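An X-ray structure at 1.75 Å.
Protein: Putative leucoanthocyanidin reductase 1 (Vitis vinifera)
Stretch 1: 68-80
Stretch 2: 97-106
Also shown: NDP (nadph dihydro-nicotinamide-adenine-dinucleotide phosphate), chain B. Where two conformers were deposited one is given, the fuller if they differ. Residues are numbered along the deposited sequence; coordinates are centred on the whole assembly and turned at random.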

ATOM      1  N   LEU A  68     -15.886   5.733 -12.425  1.00 10.72           N
ATOM      2  CA  LEU A  68     -15.194   6.432 -11.353  1.00 12.59           C
ATOM      3  C   LEU A  68     -15.877   6.020 -10.054  1.00 11.22           C
ATOM      4  O   LEU A  68     -17.111   5.976  -9.999  1.00  9.18           O
ATOM      5  CB  LEU A  68     -15.320   7.946 -11.524  1.00 12.20           C
ATOM      6  CG  LEU A  68     -14.511   8.623 -12.645  1.00 17.35           C
ATOM      7  CD1 LEU A  68     -14.851  10.096 -12.690  1.00 13.28           C
ATOM      8  CD2 LEU A  68     -13.012   8.407 -12.432  1.00 22.40           C
ATOM      9  N   ILE A  69     -15.080   5.738  -9.021  1.00 13.54           N
ATOM     10  CA  ILE A  69     -15.608   5.134  -7.791  1.00  8.94           C
ATOM     11  C   ILE A  69     -16.477   6.076  -6.960  1.00  6.59           C
ATOM     12  O   ILE A  69     -17.224   5.608  -6.132  1.00  9.69           O
ATOM     13  CB  ILE A  69     -14.520   4.483  -6.884  1.00 12.46           C
ATOM     14  CG1 ILE A  69     -13.577   5.526  -6.271  1.00 11.41           C
ATOM     15  CG2 ILE A  69     -13.771   3.384  -7.638  1.00  9.81           C
ATOM     16  CD1 ILE A  69     -12.768   4.904  -5.128  1.00 12.39           C
ATOM     17  N   ASN A  70     -16.395   7.382  -7.210  1.00  7.55           N
ATOM     18  CA  ASN A  70     -17.264   8.373  -6.524  1.00  7.43           C
ATOM     19  C   ASN A  70     -18.707   8.503  -7.097  1.00  6.27           C
ATOM     20  O   ASN A  70     -19.520   9.310  -6.621  1.00  8.81           O
ATOM     21  CB  ASN A  70     -16.593   9.757  -6.531  1.00 11.28           C
ATOM     22  CG  ASN A  70     -16.090  10.145  -7.910  1.00 11.70           C
ATOM     23  OD1 ASN A  70     -15.193   9.518  -8.467  1.00 18.61           O
ATOM     24  ND2 ASN A  70     -16.671  11.130  -8.456  1.00  6.19           N
ATOM     25  N   GLU A  71     -19.004   7.723  -8.133  1.00  8.04           N
ATOM     26  CA  GLU A  71     -20.297   7.758  -8.803  1.00  9.68           C
ATOM     27  C   GLU A  71     -21.073   6.526  -8.383  1.00  6.77           C
ATOM     28  O   GLU A  71     -20.879   5.460  -8.963  1.00  7.86           O
ATOM     29  CB  GLU A  71     -20.074   7.707 -10.309  1.00 12.30           C
ATOM     30  CG  GLU A  71     -19.448   8.958 -10.859  1.00 19.72           C
ATOM     31  CD  GLU A  71     -19.233   8.876 -12.360  1.00 28.69           C
ATOM     32  OE1 GLU A  71     -18.675   7.857 -12.861  1.00 36.21           O
ATOM     33  OE2 GLU A  71     -19.624   9.837 -13.031  1.00 28.85           O
ATOM     34  N   GLN A  72     -21.904   6.654  -7.357  1.00  6.17           N
ATOM     35  CA  GLN A  72     -22.524   5.463  -6.723  1.00  5.57           C
ATOM     36  C   GLN A  72     -23.363   4.640  -7.688  1.00  7.10           C
ATOM     37  O   GLN A  72     -23.149   3.412  -7.807  1.00  2.78           O
ATOM     38  CB  GLN A  72     -23.378   5.865  -5.524  1.00  4.11           C
ATOM     39  CG  GLN A  72     -23.879   4.668  -4.696  1.00  9.93           C
ATOM     40  CD  GLN A  72     -24.824   5.039  -3.569  1.00  9.35           C
ATOM     41  OE1 GLN A  72     -24.712   6.099  -2.975  1.00  9.24           O
ATOM     42  NE2 GLN A  72     -25.739   4.131  -3.246  1.00  9.24           N
ATOM     43  N   GLU A  73     -24.313   5.286  -8.359  1.00 10.08           N
ATOM     44  CA  GLU A  73     -25.157   4.600  -9.354  1.00 10.41           C
ATOM     45  C   GLU A  73     -24.323   3.861 -10.429  1.00  6.82           C
ATOM     46  O   GLU A  73     -24.623   2.717 -10.759  1.00  2.46           O
ATOM     47  CB  GLU A  73     -26.171   5.556  -9.996  1.00  8.59           C
ATOM     48  CG  GLU A  73     -26.841   5.034 -11.273  1.00 19.36           C
ATOM     49  CD  GLU A  73     -27.796   6.045 -11.963  1.00 19.99           C
ATOM     50  OE1 GLU A  73     -28.312   5.706 -13.044  1.00 18.62           O
ATOM     51  OE2 GLU A  73     -28.034   7.161 -11.440  1.00 20.80           O
ATOM     52  N   ALA A  74     -23.294   4.519 -10.972  1.00  7.81           N
ATOM     53  CA  ALA A  74     -22.384   3.882 -11.937  1.00  6.14           C
ATOM     54  C   ALA A  74     -21.718   2.645 -11.353  1.00  6.13           C
ATOM     55  O   ALA A  74     -21.606   1.609 -12.022  1.00  6.10           O
ATOM     56  CB  ALA A  74     -21.300   4.892 -12.431  1.00  7.30           C
ATOM     57  N   MET A  75     -21.258   2.737 -10.107  1.00  5.19           N
ATOM     58  CA  MET A  75     -20.574   1.595  -9.487  1.00  6.80           C
ATOM     59  C   MET A  75     -21.540   0.449  -9.230  1.00  4.92           C
ATOM     60  O   MET A  75     -21.168  -0.727  -9.379  1.00  5.12           O
ATOM     61  CB  MET A  75     -19.886   1.972  -8.182  1.00  5.29           C
ATOM     62  CG  MET A  75     -18.722   2.920  -8.327  1.00  7.77           C
ATOM     63  SD  MET A  75     -17.472   2.305  -9.501  1.00 15.71           S
ATOM     64  CE  MET A  75     -17.771   3.376 -10.897  1.00 24.14           C
ATOM     65  N   GLU A  76     -22.776   0.782  -8.857  1.00  6.85           N
ATOM     66  CA  GLU A  76     -23.774  -0.265  -8.643  1.00  5.35           C
ATOM     67  C   GLU A  76     -23.967  -1.043  -9.949  1.00  4.78           C
ATOM     68  O   GLU A  76     -24.002  -2.289  -9.959  1.00  6.00           O
ATOM     69  CB  GLU A  76     -25.085   0.310  -8.126  1.00  4.47           C
ATOM     70  CG  GLU A  76     -25.015   0.890  -6.724  1.00  5.49           C
ATOM     71  CD  GLU A  76     -26.372   1.337  -6.204  1.00 16.64           C
ATOM     72  OE1 GLU A  76     -27.407   0.897  -6.766  1.00 21.96           O
ATOM     73  OE2 GLU A  76     -26.420   2.130  -5.238  1.00 14.18           O
ATOM     74  N   LYS A  77     -24.038  -0.317 -11.066  1.00  4.24           N
ATOM     75  CA  LYS A  77     -24.286  -0.948 -12.355  1.00  5.53           C
ATOM     76  C   LYS A  77     -23.158  -1.900 -12.742  1.00  4.94           C
ATOM     77  O   LYS A  77     -23.408  -3.007 -13.163  1.00  6.34           O
ATOM     78  CB  LYS A  77     -24.525   0.092 -13.461  1.00  6.18           C
ATOM     79  CG  LYS A  77     -25.975   0.603 -13.527  1.00 15.05           C
ATOM     80  N   ILE A  78     -21.926  -1.447 -12.585  1.00  4.09           N
ATOM     81  CA  ILE A  78     -20.735  -2.247 -12.891  1.00  7.02           C
ATOM     82  C   ILE A  78     -20.654  -3.528 -12.013  1.00  4.41           C
ATOM     83  O   ILE A  78     -20.466  -4.635 -12.524  1.00  3.50           O
ATOM     84  CB  ILE A  78     -19.480  -1.383 -12.672  1.00  8.64           C
ATOM     85  CG1 ILE A  78     -19.283  -0.452 -13.877  1.00 12.84           C
ATOM     86  CG2 ILE A  78     -18.252  -2.248 -12.402  1.00  7.91           C
ATOM     87  CD1 ILE A  78     -18.167   0.567 -13.688  1.00 10.63           C
ATOM     88  N   LEU A  79     -20.842  -3.379 -10.705  1.00  4.53           N
ATOM     89  CA  LEU A  79     -20.766  -4.530  -9.802  1.00  6.79           C
ATOM     90  C   LEU A  79     -21.834  -5.570 -10.138  1.00  6.91           C
ATOM     91  O   LEU A  79     -21.599  -6.781 -10.004  1.00  8.12           O
ATOM     92  CB  LEU A  79     -20.932  -4.101  -8.357  1.00  7.65           C
ATOM     93  CG  LEU A  79     -19.870  -3.184  -7.760  1.00  7.18           C
ATOM     94  CD1 LEU A  79     -20.355  -2.658  -6.399  1.00 13.28           C
ATOM     95  CD2 LEU A  79     -18.505  -3.849  -7.631  1.00  6.32           C
ATOM     96  N   LYS A  80     -22.995  -5.093 -10.562  1.00  6.09           N
ATOM     97  CA  LYS A  80     -24.101  -5.972 -10.913  1.00  8.85           C
ATOM     98  C   LYS A  80     -23.888  -6.608 -12.270  1.00  8.56           C
ATOM     99  O   LYS A  80     -23.984  -7.834 -12.406  1.00  8.67           O
ATOM    100  CB  LYS A  80     -25.447  -5.223 -10.915  1.00 11.27           C
ATOM    101  CG  LYS A  80     -26.060  -4.975  -9.537  1.00 15.99           C
ATOM    102  CD  LYS A  80     -27.430  -4.262  -9.653  1.00 14.86           C
ATOM    103  N   LEU A  97     -11.667   9.628   0.294  1.00  3.99           N
ATOM    104  CA  LEU A  97     -13.141   9.767   0.523  1.00  4.65           C
ATOM    105  C   LEU A  97     -14.008   9.514  -0.745  1.00  6.07           C
ATOM    106  O   LEU A  97     -15.228   9.333  -0.649  1.00  6.63           O
ATOM    107  CB  LEU A  97     -13.452  11.089   1.153  1.00  4.71           C
ATOM    108  CG  LEU A  97     -12.876  11.373   2.514  1.00  2.40           C
ATOM    109  CD1 LEU A  97     -13.325  12.745   2.975  1.00  5.03           C
ATOM    110  CD2 LEU A  97     -13.227  10.286   3.488  1.00 12.48           C
ATOM    111  N   ASP A  98     -13.373   9.406  -1.914  1.00  6.62           N
ATOM    112  CA  ASP A  98     -14.063   8.939  -3.130  1.00  8.67           C
ATOM    113  C   ASP A  98     -14.568   7.512  -2.926  1.00  7.55           C
ATOM    114  O   ASP A  98     -15.441   7.021  -3.653  1.00  6.00           O
ATOM    115  CB  ASP A  98     -13.134   8.950  -4.363  1.00 10.84           C
ATOM    116  CG  ASP A  98     -12.781  10.364  -4.868  1.00 14.11           C
ATOM    117  OD1 ASP A  98     -13.425  11.353  -4.461  1.00 15.43           O
ATOM    118  OD2 ASP A  98     -11.852  10.455  -5.718  1.00 17.11           O
ATOM    119  N   GLN A  99     -14.005   6.819  -1.936  1.00  4.34           N
ATOM    120  CA  GLN A  99     -14.427   5.467  -1.636  1.00  2.91           C
ATOM    121  C   GLN A  99     -15.810   5.396  -0.962  1.00  2.77           C
ATOM    122  O   GLN A  99     -16.411   4.321  -0.919  1.00  5.12           O
ATOM    123  CB  GLN A  99     -13.389   4.779  -0.754  1.00  2.58           C
ATOM    124  CG  GLN A  99     -12.098   4.503  -1.481  1.00  4.05           C
ATOM    125  CD  GLN A  99     -11.043   3.925  -0.586  1.00  5.60           C
ATOM    126  OE1 GLN A  99     -10.621   2.760  -0.753  1.00  5.01           O
ATOM    127  NE2 GLN A  99     -10.638   4.708   0.405  1.00  3.06           N
ATOM    128  N   ILE A 100     -16.308   6.515  -0.442  1.00  2.01           N
ATOM    129  CA  ILE A 100     -17.580   6.527   0.276  1.00  5.69           C
ATOM    130  C   ILE A 100     -18.701   6.066  -0.638  1.00  5.37           C
ATOM    131  O   ILE A 100     -19.488   5.165  -0.267  1.00  6.12           O
ATOM    132  CB  ILE A 100     -17.888   7.887   0.890  1.00  5.13           C
ATOM    133  CG1 ILE A 100     -16.913   8.198   2.037  1.00  6.70           C
ATOM    134  CG2 ILE A 100     -19.337   7.948   1.418  1.00  8.51           C
ATOM    135  CD1 ILE A 100     -17.166   9.509   2.679  1.00 13.24           C
ATOM    136  N   ALA A 101     -18.780   6.647  -1.834  1.00  6.51           N
ATOM    137  CA  ALA A 101     -19.818   6.209  -2.807  1.00  6.68           C
ATOM    138  C   ALA A 101     -19.651   4.742  -3.203  1.00  3.79           C
ATOM    139  O   ALA A 101     -20.632   4.021  -3.368  1.00  3.87           O
ATOM    140  CB  ALA A 101     -19.822   7.095  -4.059  1.00  8.20           C
ATOM    141  N   LEU A 102     -18.410   4.287  -3.355  1.00  5.23           N
ATOM    142  CA  LEU A 102     -18.158   2.881  -3.648  1.00  5.57           C
ATOM    143  C   LEU A 102     -18.671   1.944  -2.560  1.00  5.00           C
ATOM    144  O   LEU A 102     -19.252   0.893  -2.877  1.00  5.21           O
ATOM    145  CB  LEU A 102     -16.658   2.611  -3.869  1.00  5.42           C
ATOM    146  CG  LEU A 102     -16.217   1.202  -4.230  1.00  7.68           C
ATOM    147  CD1 LEU A 102     -16.898   0.641  -5.468  1.00 13.29           C
ATOM    148  CD2 LEU A 102     -14.645   1.146  -4.352  1.00  6.13           C
ATOM    149  N   VAL A 103     -18.437   2.303  -1.299  1.00  5.31           N
ATOM    150  CA  VAL A 103     -18.948   1.532  -0.152  1.00  5.43           C
ATOM    151  C   VAL A 103     -20.479   1.524  -0.179  1.00  5.46           C
ATOM    152  O   VAL A 103     -21.092   0.471  -0.060  1.00  5.71           O
ATOM    153  CB  VAL A 103     -18.384   2.050   1.201  1.00  4.42           C
ATOM    154  CG1 VAL A 103     -19.056   1.337   2.409  1.00  7.07           C
ATOM    155  CG2 VAL A 103     -16.847   1.898   1.258  1.00  3.90           C
ATOM    156  N   LYS A 104     -21.121   2.682  -0.370  1.00  3.86           N
ATOM    157  CA  LYS A 104     -22.592   2.713  -0.457  0.50  5.52           C
ATOM    158  C   LYS A 104     -23.106   1.814  -1.598  1.00  4.91           C
ATOM    159  O   LYS A 104     -24.141   1.131  -1.470  1.00  4.66           O
ATOM    160  CB  LYS A 104     -23.083   4.156  -0.598  0.50  7.10           C
ATOM    161  CG  LYS A 104     -22.807   5.010   0.648  0.50 10.98           C
ATOM    162  CD  LYS A 104     -23.708   6.245   0.721  0.50 16.96           C
ATOM    163  CE  LYS A 104     -25.159   5.905   1.141  0.50 20.17           C
ATOM    164  NZ  LYS A 104     -25.282   5.079   2.426  1.00 16.31           N
ATOM    165  N   ALA A 105     -22.376   1.789  -2.713  1.00  2.55           N
ATOM    166  CA  ALA A 105     -22.731   0.976  -3.880  1.00  5.70           C
ATOM    167  C   ALA A 105     -22.623  -0.506  -3.567  1.00  4.85           C
ATOM    168  O   ALA A 105     -23.542  -1.296  -3.894  1.00  2.76           O
ATOM    169  CB  ALA A 105     -21.882   1.345  -5.093  1.00  2.53           C
ATOM    170  N   MET A 106     -21.535  -0.889  -2.911  1.00  4.11           N
ATOM    171  CA  MET A 106     -21.370  -2.281  -2.491  1.00  5.04           C
ATOM    172  C   MET A 106     -22.450  -2.707  -1.505  1.00  4.86           C
ATOM    173  O   MET A 106     -22.966  -3.833  -1.578  1.00  6.10           O
ATOM    174  CB  MET A 106     -19.990  -2.519  -1.895  1.00  3.75           C
ATOM    175  CG  MET A 106     -18.906  -2.484  -2.922  1.00  4.01           C
ATOM    176  SD  MET A 106     -17.232  -2.799  -2.301  1.00  7.68           S
ATOM    177  CE  MET A 106     -17.012  -1.461  -1.155  1.00  9.32           C
TER
HETATM  178  PA  NDP B 350      -1.672   6.536  -7.204  0.70 17.77           P
HETATM  179  O1A NDP B 350      -1.936   8.022  -7.208  0.70 18.61           O
HETATM  180  O2A NDP B 350      -0.239   6.011  -7.809  0.70 18.06           O
HETATM  181  O5B NDP B 350      -2.780   5.654  -7.968  0.70 21.52           O
HETATM  182  C5B NDP B 350      -4.134   5.890  -7.737  0.70 16.01           C
HETATM  183  C4B NDP B 350      -4.984   5.140  -8.690  0.70 19.65           C
HETATM  184  O4B NDP B 350      -6.348   5.490  -8.235  0.70 22.25           O
HETATM  185  C3B NDP B 350      -4.852   5.665 -10.143  0.70 18.24           C
HETATM  186  O3B NDP B 350      -5.026   4.599 -11.114  0.70 19.64           O
HETATM  187  C2B NDP B 350      -6.003   6.662 -10.254  0.70 20.83           C
HETATM  188  O2B NDP B 350      -6.430   6.762 -11.613  0.70 22.58           O
HETATM  189  C1B NDP B 350      -7.069   5.920  -9.452  0.70 17.39           C
HETATM  190  N9A NDP B 350      -8.211   6.717  -9.003  0.70 16.47           N
HETATM  191  C8A NDP B 350      -8.146   7.781  -8.203  0.70 16.15           C
HETATM  192  N7A NDP B 350      -9.383   8.231  -7.980  0.70 14.54           N
HETATM  193  C5A NDP B 350     -10.242   7.437  -8.627  0.70 16.37           C
HETATM  194  C6A NDP B 350     -11.632   7.423  -8.758  0.70 21.88           C
HETATM  195  N6A NDP B 350     -12.381   8.336  -8.137  0.70 22.81           N
HETATM  196  N1A NDP B 350     -12.204   6.466  -9.515  0.70 17.31           N
HETATM  197  C2A NDP B 350     -11.457   5.539 -10.112  0.70 21.11           C
HETATM  198  N3A NDP B 350     -10.123   5.509 -10.000  0.70 20.11           N
HETATM  199  C4A NDP B 350      -9.500   6.462  -9.270  0.70 15.60           C
HETATM  200  O3  NDP B 350      -1.747   6.038  -5.686  0.70 18.09           O
HETATM  201  PN  NDP B 350      -0.666   5.186  -4.801  0.70 19.12           P
HETATM  202  O1N NDP B 350      -0.221   3.872  -5.321  0.70 20.60           O
HETATM  203  O2N NDP B 350       0.426   6.256  -4.430  0.70 23.46           O
HETATM  204  O5D NDP B 350      -1.559   5.060  -3.425  0.70 14.85           O
HETATM  205  C5D NDP B 350      -2.472   3.965  -3.259  0.70 13.76           C
HETATM  206  C4D NDP B 350      -2.615   3.666  -1.793  0.70 13.87           C
HETATM  207  O4D NDP B 350      -1.321   3.111  -1.427  0.70 18.18           O
HETATM  208  C3D NDP B 350      -2.853   4.862  -0.905  0.70 15.12           C
HETATM  209  O3D NDP B 350      -3.677   4.456   0.184  0.70 13.70           O
HETATM  210  C2D NDP B 350      -1.462   5.159  -0.375  0.70 19.88           C
HETATM  211  O2D NDP B 350      -1.602   5.692   0.927  0.70 20.25           O
HETATM  212  C1D NDP B 350      -0.830   3.774  -0.270  0.70 16.61           C
HETATM  213  N1N NDP B 350       0.655   3.711  -0.524  0.70 17.02           N
HETATM  214  C2N NDP B 350       1.512   2.928   0.287  0.70 19.59           C
HETATM  215  C3N NDP B 350       2.823   3.157   0.291  0.70 21.35           C
HETATM  216  C7N NDP B 350       3.748   2.278   1.154  0.70 25.66           C
HETATM  217  O7N NDP B 350       3.294   1.332   1.809  0.70 25.29           O
HETATM  218  N7N NDP B 350       5.042   2.542   1.084  0.70 17.03           N
HETATM  219  C4N NDP B 350       3.397   4.289  -0.576  0.70 19.95           C
HETATM  220  C5N NDP B 350       2.476   4.601  -1.751  0.70 22.29           C
HETATM  221  C6N NDP B 350       1.196   4.255  -1.719  0.70 22.28           C
HETATM  222  P2B NDP B 350      -6.181   8.214 -12.419  0.70 25.19           P
HETATM  223  O1X NDP B 350      -4.724   8.422 -12.630  0.70 29.55           O
HETATM  224  O2X NDP B 350      -7.077   8.060 -13.724  0.70 26.92           O
HETATM  225  O3X NDP B 350      -6.822   9.338 -11.508  0.70 26.27           O

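Helix 72-80 and helix 99-106 run in broadly the same direction, with their N-to-C directions 47° apart and their axes 8.3 Å apart at closest approach. The two alanines of the second helix have only a CB to fit in this short separation: Ala101 CA lies 4.8 Å from Gln72 CA, and Ala105 CA 5.0 Å from Glu76 CA. Ahead of the first helix, a type I turn from Leu68 to Glu71 brings Asn70 CA within 4.7 Å of Asp98 CA, and Glu71 takes the N-cap position. Together the stretches bury 606 Å², counting both sides.

Apolar packing holds the pair together. Ala101 CB points toward the first stretch and sits 3.4 Å from Asn70 O and 3.6 Å from Ile69 O, so the turn backbone rests directly on a methyl group. One helical turn on, Ala105 CB meets Met75 CB at 3.7 Å and the aliphatic CG of Glu76 at 3.6 Å. Larger apolar side chains extend this surface: Leu102 CD1 lies 4.1 Å from Met75 CG, Leu102 CD2 lies 4.1 Å from Ile69 CG2, and Leu79 CD1 reaches Met106 CG at 3.8 Å. Ile69, buried and directed toward the second stretch, also places CD1 3.7 Å from Gln99 CG, using the aliphatic part of a polar side chain.

Polar groups at the contact form no hydrogen bond from one stretch to the other. Ile69 O is 3.3 Å from Leu102 N, but the angle is poor, so no hydrogen bond forms. Ile69 O and Asp98 O, 3.4 Å apart, are both acceptors. Gln72 instead bonds within its own helix, NE2 donating to Glu76 OE2 at 2.9 Å, a link across one helical turn. Gln72 meanwhile lies extended against the second helix, with Gln72 CG 3.6 Å from Ala101 O and Gln72 OE1 3.5 Å from Lys104 CB.

The cofactor supplies the polar link that the direct contact lacks. The adenine amino group of NADPH donates from N6A to Asn70 OD1 at 3.1 Å and to Asp98 OD2 at 3.3 Å, joining one side chain from each stretch through a single nitrogen. Alongside, Ile69 N donates to adenine N1A at 3.0 Å with a nearly straight angle of 171°. The adenine edge carrying N1A and N6A is thus read by a backbone donor and two side-chain acceptors, as befits the NADPH site of a reductase.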